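Local coordinates for lactate dehydrogenase, adjacent gene encodes predicted malate dehydrogenase (Cryptosporidium parvum, PDB 4ND2), which probably catalyses the NAD-dependent interconversion of (S)-lactate and pyruvate, and binds pyruvate together with an NAD analogue, at residues 122-125 with 126-130; 98-101 with 102-106; 143-146 with 147-151; 265-269 with 270-274. All coordinates share one frame; numbering follows the deposited sequence.

Interaction 1: residues 122-125 with 126-130; sequences NPLD and VMVSH. With A3D (3-acetylpyridine adenine dinucleotide), chain C; PYR (pyruvic acid), chain D; GOL (glycerol), chain F.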
# COMPACT_ATOMS: atom_id res chain seq x y z
N ASN A 122 27.22 8.64 -11.86
CA ASN A 122 27.65 8.49 -13.25
C ASN A 122 29.14 8.80 -13.44
O ASN A 122 29.71 9.56 -12.64
CB ASN A 122 26.83 9.39 -14.19
CG ASN A 122 25.62 8.69 -14.77
OD1 ASN A 122 25.68 7.52 -15.14
ND2 ASN A 122 24.51 9.42 -14.88
N PRO A 123 29.77 8.23 -14.49
CA PRO A 123 29.22 7.29 -15.47
C PRO A 123 29.04 5.89 -14.87
O PRO A 123 30.01 5.25 -14.47
CB PRO A 123 30.28 7.28 -16.57
CG PRO A 123 31.55 7.62 -15.88
CD PRO A 123 31.17 8.57 -14.78
N LEU A 124 27.79 5.44 -14.85
CA LEU A 124 27.34 4.34 -13.98
C LEU A 124 28.20 3.07 -13.99
O LEU A 124 28.72 2.65 -12.96
CB LEU A 124 25.89 3.99 -14.32
CG LEU A 124 25.12 3.01 -13.43
CD1 LEU A 124 25.42 1.55 -13.78
CD2 LEU A 124 25.37 3.28 -11.96
N ASP A 125 28.34 2.45 -15.16
CA ASP A 125 28.98 1.13 -15.25
C ASP A 125 30.45 1.16 -14.83
O ASP A 125 30.93 0.25 -14.15
CB ASP A 125 28.85 0.56 -16.66
CG ASP A 125 27.41 0.41 -17.09
OD1 ASP A 125 26.79 -0.63 -16.78
OD2 ASP A 125 26.89 1.35 -17.72
N VAL A 126 31.15 2.22 -15.22
CA VAL A 126 32.56 2.38 -14.86
C VAL A 126 32.71 2.72 -13.37
O VAL A 126 33.63 2.24 -12.72
CB VAL A 126 33.25 3.46 -15.73
CG1 VAL A 126 34.72 3.59 -15.36
CG2 VAL A 126 33.09 3.12 -17.20
N MET A 127 31.79 3.53 -12.84
CA MET A 127 31.80 3.86 -11.41
C MET A 127 31.56 2.62 -10.55
O MET A 127 32.21 2.46 -9.51
CB MET A 127 30.76 4.94 -11.09
CG MET A 127 31.08 6.33 -11.62
SD MET A 127 32.60 7.08 -10.99
CE MET A 127 33.80 6.57 -12.22
N VAL A 128 30.65 1.74 -10.97
CA VAL A 128 30.38 0.50 -10.25
C VAL A 128 31.64 -0.36 -10.18
O VAL A 128 32.00 -0.86 -9.11
CB VAL A 128 29.26 -0.34 -10.92
CG1 VAL A 128 29.12 -1.70 -10.25
CG2 VAL A 128 27.93 0.40 -10.88
N SER A 129 32.28 -0.55 -11.33
CA SER A 129 33.51 -1.33 -11.43
C SER A 129 34.61 -0.73 -10.56
O SER A 129 35.31 -1.44 -9.84
CB SER A 129 33.98 -1.39 -12.89
OG SER A 129 35.09 -2.25 -13.03
N HIS A 130 34.75 0.59 -10.63
CA HIS A 130 35.72 1.31 -9.82
C HIS A 130 35.48 1.09 -8.33
O HIS A 130 36.41 0.79 -7.59
CB HIS A 130 35.70 2.80 -10.15
CG HIS A 130 36.75 3.59 -9.43
ND1 HIS A 130 38.09 3.42 -9.66
CD2 HIS A 130 36.65 4.54 -8.47
CE1 HIS A 130 38.78 4.23 -8.88
NE2 HIS A 130 37.93 4.93 -8.15
PA A3D C . 23.11 16.42 -6.89
O1A A3D C . 21.71 16.94 -6.66
O2A A3D C . 24.19 17.38 -7.34
O5B A3D C . 23.61 15.70 -5.55
C5B A3D C . 24.95 15.26 -5.37
C4B A3D C . 25.24 15.29 -3.88
O4B A3D C . 26.47 14.62 -3.61
C3B A3D C . 25.37 16.71 -3.33
O3B A3D C . 24.41 16.95 -2.30
C2B A3D C . 26.79 16.79 -2.81
O2B A3D C . 26.93 17.57 -1.63
C1B A3D C . 27.12 15.33 -2.56
N9A A3D C . 28.57 15.05 -2.52
C8A A3D C . 29.55 15.62 -3.26
N7A A3D C . 30.75 15.09 -2.92
C5A A3D C . 30.55 14.19 -1.96
C6A A3D C . 31.38 13.27 -1.15
N6A A3D C . 32.73 13.22 -1.32
N1A A3D C . 30.76 12.48 -0.25
C2A A3D C . 29.42 12.51 -0.06
N3A A3D C . 28.61 13.32 -0.76
C4A A3D C . 29.11 14.16 -1.70
O3 A3D C . 23.11 15.21 -7.96
PN A3D C . 21.87 14.20 -8.22
O1N A3D C . 20.89 14.88 -9.13
O2N A3D C . 21.40 13.62 -6.92
O5D A3D C . 22.62 13.03 -9.03
C5D A3D C . 23.60 12.24 -8.36
C4D A3D C . 24.36 11.34 -9.33
O4D A3D C . 23.47 10.37 -9.90
C3D A3D C . 24.98 12.10 -10.50
O3D A3D C . 26.30 11.62 -10.74
C2D A3D C . 24.10 11.76 -11.68
O2D A3D C . 24.79 11.78 -12.94
C1D A3D C . 23.67 10.35 -11.31
N1N A3D C . 22.47 9.90 -12.01
C2N A3D C . 22.48 8.68 -12.57
C3N A3D C . 21.37 8.19 -13.24
C7N A3D C . 21.39 6.83 -13.87
O7N A3D C . 20.42 6.48 -14.51
C8N A3D C . 22.57 5.93 -13.70
C4N A3D C . 20.23 8.98 -13.33
C5N A3D C . 20.24 10.23 -12.74
C6N A3D C . 21.38 10.67 -12.08
C PYR D . 19.69 9.22 -16.87
O PYR D . 18.68 9.93 -16.66
OXT PYR D . 19.62 8.18 -17.55
CA PYR D . 20.99 9.63 -16.33
O3 PYR D . 21.92 8.84 -16.33
CB PYR D . 21.16 11.02 -15.79
C1 GOL F . 29.30 3.76 -21.50
O1 GOL F . 28.32 3.20 -22.37
C2 GOL F . 28.78 3.71 -20.06
O2 GOL F . 28.34 2.39 -19.74
C3 GOL F . 29.89 4.13 -19.10
O3 GOL F . 29.48 3.86 -17.75
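Val128 N donates to Leu124 O at 2.9 Å and Met127 N to Pro123 O at 3.0 Å, the latter using the residue at the N-cap of helix 124-135. A longer backbone bond, 3.2 Å, follows from Ser129 N to Asp125 O. Just ahead of the helix, Asn122 closes an Asx turn: OD1 accepts the N-H of Leu124 in its carbonyl plane, on a lone pair. That grip restrains the amide's rotation and turns ND2 to the ligands, where it donates to pyruvate O3 at 3.0 Å and to cofactor-analogue O2D at 3.1 Å. A glycerol, probably from the crystallisation liquor, donates from O2 to Asp125 OD2 at 2.7 Å; the same carboxylate is also held by His177 N and by Ser258 OG.

Around this polar core the packing is apolar. Met127 sets CG anti to its carbonyl carbon (chi1 -70°), which brings CG obliquely to within 3.9 Å of Pro123 CD; bends at chi2 and chi3 then keep SD and CE near Asn122 O and Pro123 CD. Leu124 and Val128 run side by side, pointing the same way, with CD2 and CG2 4.0 Å apart. The turn belongs to the beta-alpha-beta unit of strands 116-119 and 142-144. Helix 94-111 covers Pro123 and Met127, helix 293-314 packs on Val126, and Tyr271 of strand 270-279 rests against Val128.

Interaction 2: residues 98-101 with 102-106; sequences ARIL and DSVAE. With A3D (3-acetylpyridine adenine dinucleotide), chain C.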
# COMPACT_ATOMS: atom_id res chain seq x y z
N ALA A 98 35.10 9.32 -9.73
CA ALA A 98 35.99 8.23 -9.35
C ALA A 98 36.68 8.55 -8.02
O ALA A 98 36.79 7.68 -7.15
CB ALA A 98 37.03 7.99 -10.43
N ARG A 99 37.13 9.79 -7.87
CA ARG A 99 37.78 10.24 -6.65
C ARG A 99 36.82 10.26 -5.46
O ARG A 99 37.20 9.88 -4.35
CB ARG A 99 38.40 11.63 -6.86
CG ARG A 99 39.58 11.65 -7.82
CD ARG A 99 40.75 10.85 -7.30
NE ARG A 99 41.09 11.25 -5.93
CZ ARG A 99 41.62 10.46 -4.99
NH1 ARG A 99 41.89 9.18 -5.23
NH2 ARG A 99 41.88 10.96 -3.79
N ILE A 100 35.58 10.69 -5.68
CA ILE A 100 34.57 10.64 -4.63
C ILE A 100 34.37 9.20 -4.15
O ILE A 100 34.36 8.94 -2.95
CB ILE A 100 33.22 11.23 -5.09
CG1 ILE A 100 33.34 12.75 -5.23
CG2 ILE A 100 32.10 10.89 -4.11
CD1 ILE A 100 32.16 13.41 -5.91
N LEU A 101 34.23 8.28 -5.10
CA LEU A 101 33.99 6.87 -4.76
C LEU A 101 35.14 6.20 -4.01
O LEU A 101 34.91 5.27 -3.24
CB LEU A 101 33.61 6.06 -6.01
CG LEU A 101 32.10 5.98 -6.31
CD1 LEU A 101 31.42 7.34 -6.30
CD2 LEU A 101 31.87 5.28 -7.63
N ASP A 102 36.37 6.69 -4.22
CA ASP A 102 37.51 6.24 -3.41
C ASP A 102 37.24 6.49 -1.94
O ASP A 102 37.46 5.61 -1.10
CB ASP A 102 38.81 6.97 -3.81
CG ASP A 102 39.28 6.63 -5.21
OD1 ASP A 102 39.97 7.48 -5.81
OD2 ASP A 102 38.96 5.53 -5.71
N SER A 103 36.78 7.70 -1.63
CA SER A 103 36.46 8.08 -0.25
C SER A 103 35.26 7.29 0.29
O SER A 103 35.30 6.80 1.41
CB SER A 103 36.18 9.58 -0.17
OG SER A 103 35.93 9.99 1.16
N VAL A 104 34.21 7.16 -0.52
CA VAL A 104 33.02 6.40 -0.11
C VAL A 104 33.39 4.94 0.18
O VAL A 104 32.90 4.36 1.15
CB VAL A 104 31.90 6.44 -1.18
CG1 VAL A 104 30.72 5.58 -0.76
CG2 VAL A 104 31.44 7.87 -1.42
N ALA A 105 34.26 4.37 -0.64
CA ALA A 105 34.71 2.99 -0.46
C ALA A 105 35.41 2.77 0.88
O ALA A 105 35.24 1.72 1.50
CB ALA A 105 35.64 2.59 -1.60
N GLU A 106 36.18 3.76 1.33
CA GLU A 106 36.85 3.68 2.62
C GLU A 106 35.84 3.71 3.77
O GLU A 106 36.01 2.99 4.76
CB GLU A 106 37.88 4.80 2.79
CG GLU A 106 39.07 4.71 1.83
CD GLU A 106 39.82 3.39 1.94
OE1 GLU A 106 39.94 2.84 3.05
OE2 GLU A 106 40.31 2.90 0.89
PA A3D C . 23.11 16.42 -6.89
O1A A3D C . 21.71 16.94 -6.66
O2A A3D C . 24.19 17.38 -7.34
O5B A3D C . 23.61 15.70 -5.55
C5B A3D C . 24.95 15.26 -5.37
C4B A3D C . 25.24 15.29 -3.88
O4B A3D C . 26.47 14.62 -3.61
C3B A3D C . 25.37 16.71 -3.33
O3B A3D C . 24.41 16.95 -2.30
C2B A3D C . 26.79 16.79 -2.81
O2B A3D C . 26.93 17.57 -1.63
C1B A3D C . 27.12 15.33 -2.56
N9A A3D C . 28.57 15.05 -2.52
C8A A3D C . 29.55 15.62 -3.26
N7A A3D C . 30.75 15.09 -2.92
C5A A3D C . 30.55 14.19 -1.96
C6A A3D C . 31.38 13.27 -1.15
N6A A3D C . 32.73 13.22 -1.32
N1A A3D C . 30.76 12.48 -0.25
C2A A3D C . 29.42 12.51 -0.06
N3A A3D C . 28.61 13.32 -0.76
C4A A3D C . 29.11 14.16 -1.70
O3 A3D C . 23.11 15.21 -7.96
PN A3D C . 21.87 14.20 -8.22
O1N A3D C . 20.89 14.88 -9.13
O2N A3D C . 21.40 13.62 -6.92
O5D A3D C . 22.62 13.03 -9.03
C5D A3D C . 23.60 12.24 -8.36
C4D A3D C . 24.36 11.34 -9.33
O4D A3D C . 23.47 10.37 -9.90
C3D A3D C . 24.98 12.10 -10.50
O3D A3D C . 26.30 11.62 -10.74
C2D A3D C . 24.10 11.76 -11.68
O2D A3D C . 24.79 11.78 -12.94
C1D A3D C . 23.67 10.35 -11.31
N1N A3D C . 22.47 9.90 -12.01
C2N A3D C . 22.48 8.68 -12.57
C3N A3D C . 21.37 8.19 -13.24
C7N A3D C . 21.39 6.83 -13.87
O7N A3D C . 20.42 6.48 -14.51
C8N A3D C . 22.57 5.93 -13.70
C4N A3D C . 20.23 8.98 -13.33
C5N A3D C . 20.24 10.23 -12.74
C6N A3D C . 21.38 10.67 -12.08
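Ile100 and Val104 form the close-packed side of this helical turn, their CG2 methyls 4.1 Å apart one turn from each other. Ile100 faces the cofactor analogue: CG2 lies over one face of the adenine, 3.7 Å from N6A, and CD1 approaches the same face, 3.7 Å from N7A. Leu101 and Val104 bury themselves against Ile78 of strand 75-78, and Leu101 also touches Met127 of helix 124-135. Backbone bonds keep the turn regular, with Val104 N reaching Ile100 O at 3.0 Å and Ala105 N reaching Leu101 O at 2.8 Å.

The solvent side is held differently. Arg99 starts out away from the following turn, but bends at chi2 and chi3 (-64° and -51°) bring its tip back, and NH1 forms a salt bridge with Asp102 OD1 at 2.6 Å. NH1 is the one guanidinium nitrogen close to this oxygen, and the guanidinium and carboxylate planes stand 57° apart. Arg99 and Ser103 are exposed, and both touch a crystal neighbour.

Asp102 therefore divides its carboxylate: OD1 serves Arg99, while OD2 is hydrogen-bonded to His130 NE2 on helix 124-135. A cation on one oxygen should favour the ionised acid, and the aspartate in turn would tend to raise the proton affinity of the imidazole.

Interaction 3: residues 143-146 with 147-151; sequences CGMA and GVLDS. With A3D (3-acetylpyridine adenine dinucleotide), chain C; PYR (pyruvic acid), chain D.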
# COMPACT_ATOMS: atom_id res chain seq x y z
N CYS A 143 26.53 -3.45 -7.22
CA CYS A 143 25.90 -3.30 -8.53
C CYS A 143 25.51 -1.85 -8.77
O CYS A 143 25.64 -1.00 -7.88
CB CYS A 143 24.68 -4.21 -8.63
SG CYS A 143 23.31 -3.73 -7.56
N GLY A 144 25.04 -1.56 -9.98
CA GLY A 144 24.65 -0.20 -10.35
C GLY A 144 23.21 -0.11 -10.82
O GLY A 144 22.74 -0.97 -11.55
N MET A 145 22.52 0.95 -10.39
CA MET A 145 21.19 1.25 -10.91
C MET A 145 21.32 1.88 -12.28
O MET A 145 21.94 2.93 -12.44
CB MET A 145 20.44 2.21 -9.98
CG MET A 145 18.96 2.40 -10.32
SD MET A 145 18.62 3.23 -11.89
CE MET A 145 19.23 4.88 -11.56
N ALA A 146 20.73 1.23 -13.28
CA ALA A 146 20.64 1.80 -14.62
C ALA A 146 19.55 1.12 -15.42
O ALA A 146 18.64 1.78 -15.92
CB ALA A 146 21.98 1.69 -15.34
N GLY A 147 19.65 -0.20 -15.54
CA GLY A 147 18.71 -1.00 -16.33
C GLY A 147 17.25 -0.83 -15.96
O GLY A 147 16.39 -0.85 -16.84
N VAL A 148 16.95 -0.67 -14.67
CA VAL A 148 15.57 -0.46 -14.23
C VAL A 148 15.03 0.86 -14.79
O VAL A 148 13.89 0.92 -15.25
CB VAL A 148 15.43 -0.49 -12.69
CG1 VAL A 148 14.02 -0.08 -12.26
CG2 VAL A 148 15.75 -1.88 -12.16
N LEU A 149 15.86 1.90 -14.78
CA LEU A 149 15.47 3.19 -15.35
C LEU A 149 15.32 3.09 -16.87
O LEU A 149 14.31 3.51 -17.42
CB LEU A 149 16.50 4.27 -15.00
CG LEU A 149 16.22 5.68 -15.52
CD1 LEU A 149 14.95 6.25 -14.91
CD2 LEU A 149 17.41 6.58 -15.24
N ASP A 150 16.34 2.54 -17.53
CA ASP A 150 16.33 2.42 -18.99
C ASP A 150 15.17 1.54 -19.48
O ASP A 150 14.46 1.91 -20.41
CB ASP A 150 17.67 1.85 -19.50
CG ASP A 150 18.83 2.82 -19.33
OD1 ASP A 150 18.60 4.05 -19.35
OD2 ASP A 150 19.98 2.36 -19.19
N SER A 151 14.98 0.40 -18.83
CA SER A 151 13.90 -0.52 -19.18
C SER A 151 12.52 0.08 -18.87
O SER A 151 11.58 -0.12 -19.64
CB SER A 151 14.06 -1.85 -18.46
OG SER A 151 15.32 -2.43 -18.75
PA A3D C . 23.11 16.42 -6.89
O1A A3D C . 21.71 16.94 -6.66
O2A A3D C . 24.19 17.38 -7.34
O5B A3D C . 23.61 15.70 -5.55
C5B A3D C . 24.95 15.26 -5.37
C4B A3D C . 25.24 15.29 -3.88
O4B A3D C . 26.47 14.62 -3.61
C3B A3D C . 25.37 16.71 -3.33
O3B A3D C . 24.41 16.95 -2.30
C2B A3D C . 26.79 16.79 -2.81
O2B A3D C . 26.93 17.57 -1.63
C1B A3D C . 27.12 15.33 -2.56
N9A A3D C . 28.57 15.05 -2.52
C8A A3D C . 29.55 15.62 -3.26
N7A A3D C . 30.75 15.09 -2.92
C5A A3D C . 30.55 14.19 -1.96
C6A A3D C . 31.38 13.27 -1.15
N6A A3D C . 32.73 13.22 -1.32
N1A A3D C . 30.76 12.48 -0.25
C2A A3D C . 29.42 12.51 -0.06
N3A A3D C . 28.61 13.32 -0.76
C4A A3D C . 29.11 14.16 -1.70
O3 A3D C . 23.11 15.21 -7.96
PN A3D C . 21.87 14.20 -8.22
O1N A3D C . 20.89 14.88 -9.13
O2N A3D C . 21.40 13.62 -6.92
O5D A3D C . 22.62 13.03 -9.03
C5D A3D C . 23.60 12.24 -8.36
C4D A3D C . 24.36 11.34 -9.33
O4D A3D C . 23.47 10.37 -9.90
C3D A3D C . 24.98 12.10 -10.50
O3D A3D C . 26.30 11.62 -10.74
C2D A3D C . 24.10 11.76 -11.68
O2D A3D C . 24.79 11.78 -12.94
C1D A3D C . 23.67 10.35 -11.31
N1N A3D C . 22.47 9.90 -12.01
C2N A3D C . 22.48 8.68 -12.57
C3N A3D C . 21.37 8.19 -13.24
C7N A3D C . 21.39 6.83 -13.87
O7N A3D C . 20.42 6.48 -14.51
C8N A3D C . 22.57 5.93 -13.70
C4N A3D C . 20.23 8.98 -13.33
C5N A3D C . 20.24 10.23 -12.74
C6N A3D C . 21.38 10.67 -12.08
C PYR D . 19.69 9.22 -16.87
O PYR D . 18.68 9.93 -16.66
OXT PYR D . 19.62 8.18 -17.55
CA PYR D . 20.99 9.63 -16.33
O3 PYR D . 21.92 8.84 -16.33
CB PYR D . 21.16 11.02 -15.79
O HOH W 1 18.97 -0.93 -12.48
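Leu149 meets Met145 across the bend that leads from strand 142-144 into helix 147-162. Its CB lies 3.4 Å from Ala146 O and 3.9 Å from Met145 SD. With CG anti to the backbone N (chi1 -179°), the chain then runs on toward the ligands, and its CD2 branch faces both of them, 3.1 Å from O7N of the cofactor analogue and 3.6 Å from pyruvate OXT. The first of these is a tight approach. Met145 bends at chi2 and chi3 and crosses the leucine at a slant; beyond the sulfur its CE turns to the acetyl group of the analogue, 3.6 Å from O7N. Leucine and methionine thus give the acetylpyridine end an apolar wall. On helix 234-248, Ala235 touches Leu149 and Ala239 touches Met145, and Leu149 also packs on Met54 of the second subunit.

The backbone fixes the bend. Ala146, at the N-cap position, offers its carbonyl to Asp150 N at 2.9 Å in a nearly straight bond (172°), and a water accepts from both Ala146 N and Val148 N, linking the N-cap residue to the first turn of the helix. The next carbonyl, Gly147 O, is gripped twice, by Ser151 N and Ser151 OG from opposite faces of its plane, each at 2.7 Å.

The carboxylate of Asp150 reaches ND1 of His177 through OD2. This bond is consistent with the aspartate positioning His177, the predicted proton acceptor; such an Asp-His pair is characteristic of the active site of lactate and malate dehydrogenases.

Interaction 4: residues 265-269 with 270-274; sequences YGVKG and IYMGV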
# COMPACT_ATOMS: atom_id res chain seq x y z
N TYR A 265 26.64 -13.72 -22.20
CA TYR A 265 26.75 -12.66 -23.22
C TYR A 265 28.15 -12.52 -23.83
O TYR A 265 28.53 -11.44 -24.29
CB TYR A 265 26.28 -11.32 -22.65
CG TYR A 265 24.84 -11.35 -22.18
CD1 TYR A 265 24.53 -11.49 -20.83
CD2 TYR A 265 23.79 -11.24 -23.08
CE1 TYR A 265 23.22 -11.52 -20.39
CE2 TYR A 265 22.47 -11.27 -22.66
CZ TYR A 265 22.19 -11.41 -21.31
OH TYR A 265 20.88 -11.44 -20.89
N GLY A 266 28.92 -13.61 -23.85
CA GLY A 266 30.25 -13.63 -24.45
C GLY A 266 31.31 -12.79 -23.77
O GLY A 266 32.31 -12.43 -24.39
N VAL A 267 31.12 -12.47 -22.48
CA VAL A 267 32.10 -11.69 -21.72
C VAL A 267 32.63 -12.51 -20.54
O VAL A 267 31.94 -13.40 -20.04
CB VAL A 267 31.51 -10.36 -21.21
CG1 VAL A 267 31.12 -9.47 -22.38
CG2 VAL A 267 30.32 -10.58 -20.28
N LYS A 268 33.85 -12.20 -20.11
CA LYS A 268 34.53 -12.99 -19.08
C LYS A 268 34.93 -12.16 -17.86
O LYS A 268 36.04 -12.31 -17.34
CB LYS A 268 35.75 -13.69 -19.68
CG LYS A 268 35.41 -14.66 -20.80
CD LYS A 268 36.62 -15.48 -21.22
CE LYS A 268 36.28 -16.46 -22.33
NZ LYS A 268 37.46 -17.24 -22.76
N GLY A 269 34.03 -11.31 -17.39
CA GLY A 269 34.25 -10.52 -16.17
C GLY A 269 34.22 -9.03 -16.44
O GLY A 269 35.26 -8.38 -16.49
N ILE A 270 33.01 -8.50 -16.61
CA ILE A 270 32.81 -7.07 -16.83
C ILE A 270 31.49 -6.61 -16.20
O ILE A 270 30.50 -7.34 -16.23
CB ILE A 270 32.82 -6.72 -18.33
CG1 ILE A 270 32.80 -5.20 -18.54
CG2 ILE A 270 31.66 -7.37 -19.06
CD1 ILE A 270 32.89 -4.77 -19.99
N TYR A 271 31.50 -5.42 -15.61
CA TYR A 271 30.27 -4.80 -15.12
C TYR A 271 29.52 -4.15 -16.27
O TYR A 271 30.01 -3.22 -16.90
CB TYR A 271 30.57 -3.74 -14.04
CG TYR A 271 30.60 -4.30 -12.63
CD1 TYR A 271 31.80 -4.52 -11.97
CD2 TYR A 271 29.41 -4.61 -11.97
CE1 TYR A 271 31.82 -5.03 -10.68
CE2 TYR A 271 29.42 -5.12 -10.69
CZ TYR A 271 30.62 -5.32 -10.04
OH TYR A 271 30.63 -5.83 -8.76
N MET A 272 28.32 -4.67 -16.56
CA MET A 272 27.44 -4.08 -17.57
C MET A 272 25.98 -4.42 -17.29
O MET A 272 25.68 -5.31 -16.50
CB MET A 272 27.84 -4.55 -18.97
CG MET A 272 27.57 -6.02 -19.25
SD MET A 272 27.91 -6.46 -20.96
CE MET A 272 27.35 -8.16 -20.98
N GLY A 273 25.08 -3.71 -17.97
CA GLY A 273 23.65 -3.94 -17.82
C GLY A 273 23.22 -5.31 -18.31
O GLY A 273 23.38 -5.64 -19.48
N VAL A 274 22.67 -6.11 -17.39
CA VAL A 274 22.13 -7.44 -17.71
C VAL A 274 20.93 -7.74 -16.82
O VAL A 274 20.80 -7.13 -15.75
CB VAL A 274 23.18 -8.55 -17.49
CG1 VAL A 274 24.28 -8.48 -18.54
CG2 VAL A 274 23.77 -8.49 -16.09
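The ring of Tyr265 approaches Val274 through CE1 and CD1, which lie 3.7 and 3.8 Å from Val274 CG1, the two side chains sliding past each other in opposite directions. At the root of the ring, Met272 CE comes within 3.7 Å of Tyr265 CB. Ile286 and Leu299 add further apolar contacts, and the hydroxyl is hydrogen-bonded to Leu287 O and Leu289 N, which fixes where the ring's far end sits. The other flat group, Tyr271, points away from the loop and meets Phe260 with planes at about 55°.

Met272 sets CG between its backbone N and carbonyl carbon (chi1 69°) and is extended beyond, so the thioether runs straight across the bend to the loop. There CE meets Val267 CG2 tip to tip at 3.9 Å. Val267 also packs on Ile270 at about a right angle, with Val267 CB 3.7 Å from Ile270 CG2, while Ile303 of helix 293-314 covers both Val267 and Met272.

The loop turns into the strand at Gly269, whose backbone angles would jam a CB against the carbonyl O of Lys268 and so call for glycine. Gly269 and Ile270 both face Cys261 of strand 253-261, forming a G1 beta bulge at the start of strand 270-279.

Between the two segments the contact is apolar: Tyr265, Val267, Ile270, Met272 and Val274 meet through ring carbons, methylenes and methyls, while Tyr265 OH finds its partners beyond them. Its specificity is thus one of shape.

Along the chain the contacts come in the order interaction 2, interaction 1, interaction 3, interaction 4. The first two occupy neighbouring helices, 94-111 and 124-135, of the Rossmann-type NAD-binding domain; the helices pack together, with the contact centres about 12 Å apart. Interaction 3 follows at the end of the last strand of the parallel sheet, its centre also about 12 Å from that of interaction 1, with Leu124 and Val128 packing on Gly144 to Ala146. Interactions 1, 2 and 3 all touch the cofactor analogue, from adenine to acetylpyridine, and 1 and 3 share pyruvate. Interaction 4 touches interaction 1 through Tyr271, linking the three-stranded antiparallel sheet to helix 124-135, just after Asn122 of the pyruvate site.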